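Local atomic coordinates of glutathione S-transferase family protein (PDB entry 5F06), a protein that probably catalyses the conjugation of glutathione to electrophilic substrates, as a Phi-class glutathione transferase linked to detoxification. Residues M9-C19 and L167-Y175. Sequence-based numbering, arbitrary orientation. Where two conformers were deposited one is given.
With GSH (glutathione), chain C; SO4 (sulfate ion), chain D.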
loop_
_atom_site.group_PDB
_atom_site.type_symbol
_atom_site.label_atom_id
_atom_site.label_comp_id
_atom_site.label_asym_id
_atom_site.label_seq_id
_atom_site.Cartn_x
_atom_site.Cartn_y
_atom_site.Cartn_z
ATOM N N MET A 9 5.348 16.815 -13.753
ATOM C CA MET A 9 6.295 15.833 -14.272
ATOM C C MET A 9 6.528 14.649 -13.323
ATOM O O MET A 9 7.084 13.631 -13.731
ATOM C CB MET A 9 7.629 16.519 -14.584
ATOM C CG MET A 9 8.623 15.634 -15.318
ATOM S SD MET A 9 9.923 16.566 -16.153
ATOM C CE MET A 9 9.026 17.173 -17.580
ATOM N N SER A 10 6.099 14.764 -12.071
ATOM C CA SER A 10 6.358 13.705 -11.100
ATOM C C SER A 10 5.302 12.606 -11.173
ATOM O O SER A 10 4.113 12.867 -11.376
ATOM C CB SER A 10 6.426 14.267 -9.675
ATOM O OG SER A 10 5.141 14.497 -9.137
ATOM N N THR A 11 5.763 11.371 -11.010
ATOM C CA THR A 11 4.901 10.196 -11.060
ATOM C C THR A 11 3.804 10.253 -10.013
ATOM O O THR A 11 2.664 9.874 -10.269
ATOM C CB THR A 11 5.704 8.913 -10.832
ATOM O OG1 THR A 11 6.438 9.020 -9.602
ATOM C CG2 THR A 11 6.669 8.678 -11.974
ATOM N N CYS A 12 4.173 10.712 -8.824
ATOM C CA CYS A 12 3.270 10.724 -7.686
ATOM C C CYS A 12 2.148 11.751 -7.862
ATOM O O CYS A 12 1.002 11.490 -7.499
ATOM C CB CYS A 12 4.064 11.000 -6.413
ATOM S SG CYS A 12 5.459 9.867 -6.192
ATOM N N THR A 13 2.470 12.912 -8.425
ATOM C CA THR A 13 1.441 13.906 -8.725
ATOM C C THR A 13 0.568 13.429 -9.875
ATOM O O THR A 13 -0.659 13.574 -9.834
ATOM C CB THR A 13 2.040 15.275 -9.093
ATOM O OG1 THR A 13 2.947 15.695 -8.069
ATOM C CG2 THR A 13 0.939 16.325 -9.247
ATOM N N SER A 14 1.196 12.857 -10.899
ATOM C CA SER A 14 0.472 12.401 -12.083
ATOM C C SER A 14 -0.559 11.333 -11.741
ATOM O O SER A 14 -1.595 11.238 -12.394
ATOM C CB SER A 14 1.442 11.861 -13.134
ATOM O OG SER A 14 2.205 12.907 -13.710
ATOM N N ARG A 15 -0.271 10.528 -10.724
ATOM C CA ARG A 15 -1.209 9.496 -10.297
ATOM C C ARG A 15 -2.524 10.136 -9.851
ATOM O O ARG A 15 -3.605 9.631 -10.158
ATOM C CB ARG A 15 -0.611 8.648 -9.169
ATOM C CG ARG A 15 -1.417 7.401 -8.859
ATOM C CD ARG A 15 -0.708 6.452 -7.898
ATOM N NE ARG A 15 0.523 5.900 -8.467
ATOM C CZ ARG A 15 1.759 6.229 -8.092
ATOM N NH1 ARG A 15 1.974 7.111 -7.121
ATOM N NH2 ARG A 15 2.794 5.659 -8.691
ATOM N N VAL A 16 -2.432 11.257 -9.142
ATOM C CA VAL A 16 -3.629 11.974 -8.713
ATOM C C VAL A 16 -4.278 12.696 -9.893
ATOM O O VAL A 16 -5.501 12.647 -10.069
ATOM C CB VAL A 16 -3.309 12.995 -7.598
ATOM C CG1 VAL A 16 -4.573 13.724 -7.153
ATOM C CG2 VAL A 16 -2.656 12.308 -6.415
ATOM N N LEU A 17 -3.460 13.360 -10.706
ATOM C CA LEU A 17 -3.983 14.138 -11.820
ATOM C C LEU A 17 -4.877 13.301 -12.728
ATOM O O LEU A 17 -5.955 13.744 -13.118
ATOM C CB LEU A 17 -2.842 14.750 -12.628
ATOM C CG LEU A 17 -2.122 15.923 -11.961
ATOM C CD1 LEU A 17 -0.913 16.324 -12.768
ATOM C CD2 LEU A 17 -3.061 17.112 -11.793
ATOM N N THR A 18 -4.449 12.086 -13.057
ATOM C CA THR A 18 -5.241 11.252 -13.950
ATOM C C THR A 18 -6.548 10.846 -13.268
ATOM O O THR A 18 -7.595 10.775 -13.917
ATOM C CB THR A 18 -4.460 9.999 -14.418
ATOM O OG1 THR A 18 -5.257 9.253 -15.347
ATOM C CG2 THR A 18 -4.079 9.114 -13.247
ATOM N N CYS A 19 -6.499 10.609 -11.958
ATOM C CA CYS A 19 -7.710 10.297 -11.203
ATOM C C CYS A 19 -8.688 11.474 -11.234
ATOM O O CYS A 19 -9.884 11.288 -11.473
ATOM C CB CYS A 19 -7.374 9.935 -9.753
ATOM S SG CYS A 19 -8.835 9.562 -8.725
ATOM N N LEU A 167 -5.276 2.226 -12.844
ATOM C CA LEU A 167 -4.868 3.627 -12.838
ATOM C C LEU A 167 -3.572 3.855 -12.070
ATOM O O LEU A 167 -2.689 4.592 -12.527
ATOM C CB LEU A 167 -5.984 4.493 -12.240
ATOM C CG LEU A 167 -5.746 6.008 -12.247
ATOM C CD1 LEU A 167 -7.061 6.750 -12.409
ATOM C CD2 LEU A 167 -5.020 6.491 -10.988
ATOM N N HIS A 168 -3.450 3.227 -10.905
ATOM C CA HIS A 168 -2.287 3.455 -10.060
ATOM C C HIS A 168 -0.982 3.042 -10.736
ATOM O O HIS A 168 0.085 3.497 -10.333
ATOM C CB HIS A 168 -2.439 2.723 -8.724
ATOM C CG HIS A 168 -3.372 3.403 -7.778
ATOM N ND1 HIS A 168 -3.763 2.840 -6.583
ATOM C CD2 HIS A 168 -3.993 4.606 -7.850
ATOM C CE1 HIS A 168 -4.588 3.665 -5.959
ATOM N NE2 HIS A 168 -4.743 4.743 -6.706
ATOM N N HIS A 169 -1.074 2.209 -11.771
ATOM C CA HIS A 169 0.108 1.716 -12.494
ATOM C C HIS A 169 0.637 2.688 -13.549
ATOM O O HIS A 169 1.744 2.517 -14.058
ATOM C CB HIS A 169 -0.206 0.398 -13.203
ATOM C CG HIS A 169 -0.434 -0.757 -12.284
ATOM N ND1 HIS A 169 -1.614 -0.941 -11.598
ATOM C CD2 HIS A 169 0.362 -1.799 -11.950
ATOM C CE1 HIS A 169 -1.534 -2.043 -10.876
ATOM N NE2 HIS A 169 -0.346 -2.585 -11.073
ATOM N N LEU A 170 -0.160 3.685 -13.902
ATOM C CA LEU A 170 0.137 4.491 -15.080
ATOM C C LEU A 170 1.453 5.274 -14.990
ATOM O O LEU A 170 2.257 5.215 -15.920
ATOM C CB LEU A 170 -1.022 5.455 -15.367
ATOM C CG LEU A 170 -2.256 4.824 -16.030
ATOM C CD1 LEU A 170 -3.423 5.797 -16.002
ATOM C CD2 LEU A 170 -1.972 4.391 -17.470
ATOM N N PRO A 171 1.692 5.998 -13.881
ATOM C CA PRO A 171 2.827 6.930 -13.933
ATOM C C PRO A 171 4.206 6.263 -13.978
ATOM O O PRO A 171 4.992 6.636 -14.845
ATOM C CB PRO A 171 2.666 7.757 -12.648
ATOM C CG PRO A 171 1.255 7.583 -12.248
ATOM C CD PRO A 171 0.890 6.191 -12.661
ATOM N N TYR A 172 4.502 5.314 -13.093
ATOM C CA TYR A 172 5.823 4.681 -13.117
ATOM C C TYR A 172 6.007 3.875 -14.396
ATOM O O TYR A 172 7.102 3.813 -14.956
ATOM C CB TYR A 172 6.036 3.778 -11.901
ATOM C CG TYR A 172 6.697 4.465 -10.728
ATOM C CD1 TYR A 172 7.883 5.166 -10.884
ATOM C CD2 TYR A 172 6.140 4.404 -9.458
ATOM C CE1 TYR A 172 8.488 5.799 -9.821
ATOM C CE2 TYR A 172 6.742 5.033 -8.385
ATOM C CZ TYR A 172 7.916 5.731 -8.576
ATOM O OH TYR A 172 8.517 6.356 -7.510
ATOM N N THR A 173 4.931 3.263 -14.872
ATOM C CA THR A 173 5.030 2.462 -16.077
ATOM C C THR A 173 5.302 3.383 -17.261
ATOM O O THR A 173 6.085 3.042 -18.145
ATOM C CB THR A 173 3.764 1.627 -16.313
ATOM O OG1 THR A 173 3.471 0.868 -15.134
ATOM C CG2 THR A 173 3.963 0.667 -17.481
ATOM N N TYR A 174 4.688 4.565 -17.263
ATOM C CA TYR A 174 4.893 5.510 -18.355
ATOM C C TYR A 174 6.378 5.825 -18.515
ATOM O O TYR A 174 6.901 5.872 -19.632
ATOM C CB TYR A 174 4.103 6.803 -18.128
ATOM C CG TYR A 174 4.210 7.755 -19.295
ATOM C CD1 TYR A 174 3.606 7.453 -20.508
ATOM C CD2 TYR A 174 4.928 8.936 -19.196
ATOM C CE1 TYR A 174 3.704 8.301 -21.582
ATOM C CE2 TYR A 174 5.032 9.795 -20.274
ATOM C CZ TYR A 174 4.416 9.472 -21.462
ATOM O OH TYR A 174 4.511 10.314 -22.545
ATOM N N TYR A 175 7.064 6.019 -17.395
ATOM C CA TYR A 175 8.485 6.329 -17.440
ATOM C C TYR A 175 9.327 5.090 -17.743
ATOM O O TYR A 175 10.341 5.186 -18.438
ATOM C CB TYR A 175 8.931 6.967 -16.127
ATOM C CG TYR A 175 8.649 8.458 -16.023
ATOM C CD1 TYR A 175 8.655 9.275 -17.151
ATOM C CD2 TYR A 175 8.395 9.051 -14.797
ATOM C CE1 TYR A 175 8.406 10.629 -17.059
ATOM C CE2 TYR A 175 8.146 10.412 -14.697
ATOM C CZ TYR A 175 8.156 11.192 -15.833
ATOM O OH TYR A 175 7.916 12.545 -15.752
HETATM N N1 GSH C . 4.331 7.085 -1.147
HETATM C CA1 GSH C . 4.392 8.427 -1.627
HETATM C C1 GSH C . 3.175 8.721 -2.478
HETATM O O11 GSH C . 2.689 7.822 -3.210
HETATM O O12 GSH C . 2.653 9.862 -2.457
HETATM C CB1 GSH C . 5.660 8.632 -2.435
HETATM C CG1 GSH C . 5.839 10.120 -2.699
HETATM C CD1 GSH C . 7.059 10.398 -3.567
HETATM O OE1 GSH C . 7.846 9.506 -3.847
HETATM N N2 GSH C . 7.254 11.730 -4.057
HETATM C CA2 GSH C . 8.372 12.073 -4.880
HETATM C C2 GSH C . 9.116 13.250 -4.254
HETATM O O2 GSH C . 8.512 14.058 -3.577
HETATM C CB2 GSH C . 7.876 12.520 -6.238
HETATM S SG2 GSH C . 7.277 11.144 -7.193
HETATM N N3 GSH C . 10.530 13.413 -4.469
HETATM C CA3 GSH C . 11.230 14.542 -3.884
HETATM C C3 GSH C . 12.195 14.083 -2.794
HETATM O O31 GSH C . 13.179 14.810 -2.483
HETATM O O32 GSH C . 12.013 12.986 -2.205
HETATM S S SO4 D . 9.802 10.444 -10.466
HETATM O O1 SO4 D . 10.739 10.641 -11.573
HETATM O O2 SO4 D . 9.322 9.065 -10.478
HETATM O O3 SO4 D . 10.473 10.714 -9.198
HETATM O O4 SO4 D . 8.674 11.358 -10.623
HETATM O O HOH W 1 2.764 3.834 -10.908
#
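Arg-15 crosses His-168 at about a right angle and turns its guanidinium edge to that residue's carbonyl, in the type I turn from Leu-167 to Leu-170. Its NE donates to His-168 O at 3.1 Å, nearly straight at 166° and in the carbonyl plane, on a lone pair of the oxygen. CG leaves anti to the backbone N (chi1 -169°) and the chain bends at chi3, which brings NE onto that carbonyl and NH2 beside Tyr-172 CD2. A water accepts from NH2 and from Tyr-172 N and donates to His-168 O, so the carbonyl is gripped twice. NH1 turns the other way, to Ser-66, a glutathione ligand. With an alanine here, His-168 O would probably lose its arginine donor and keep the water, and Ser-66 would be freer to turn.

This is part of the interface between the two GST domains: the first helix of the thioredoxin-like domain packs on the all-helical C-terminal domain, the short axes 8.6 Å apart at 126°. Pro-171 packs on helix 11-19, its CB 3.2 Å from Thr-11 O and its CG over one face of the Arg-15 guanidinium.

Thr-11, a glutathione-binding residue next to Cys-12, which is seen to bind glutathione covalently, packs against both Tyr-172 and Tyr-175. Its OG1 lies over one face of the Tyr-172 ring, 3.7 Å from CZ, while CG2 meets Tyr-175 CD2 at 3.3 Å. Thr-11 N donates to sulfate O4 (2.9 Å), the ion probably coming from the crystallisation liquor. Toward the C-terminal end of the 9-19 segment, Leu-167 CD2 meets Thr-18 CG2 tip to tip at 3.6 Å.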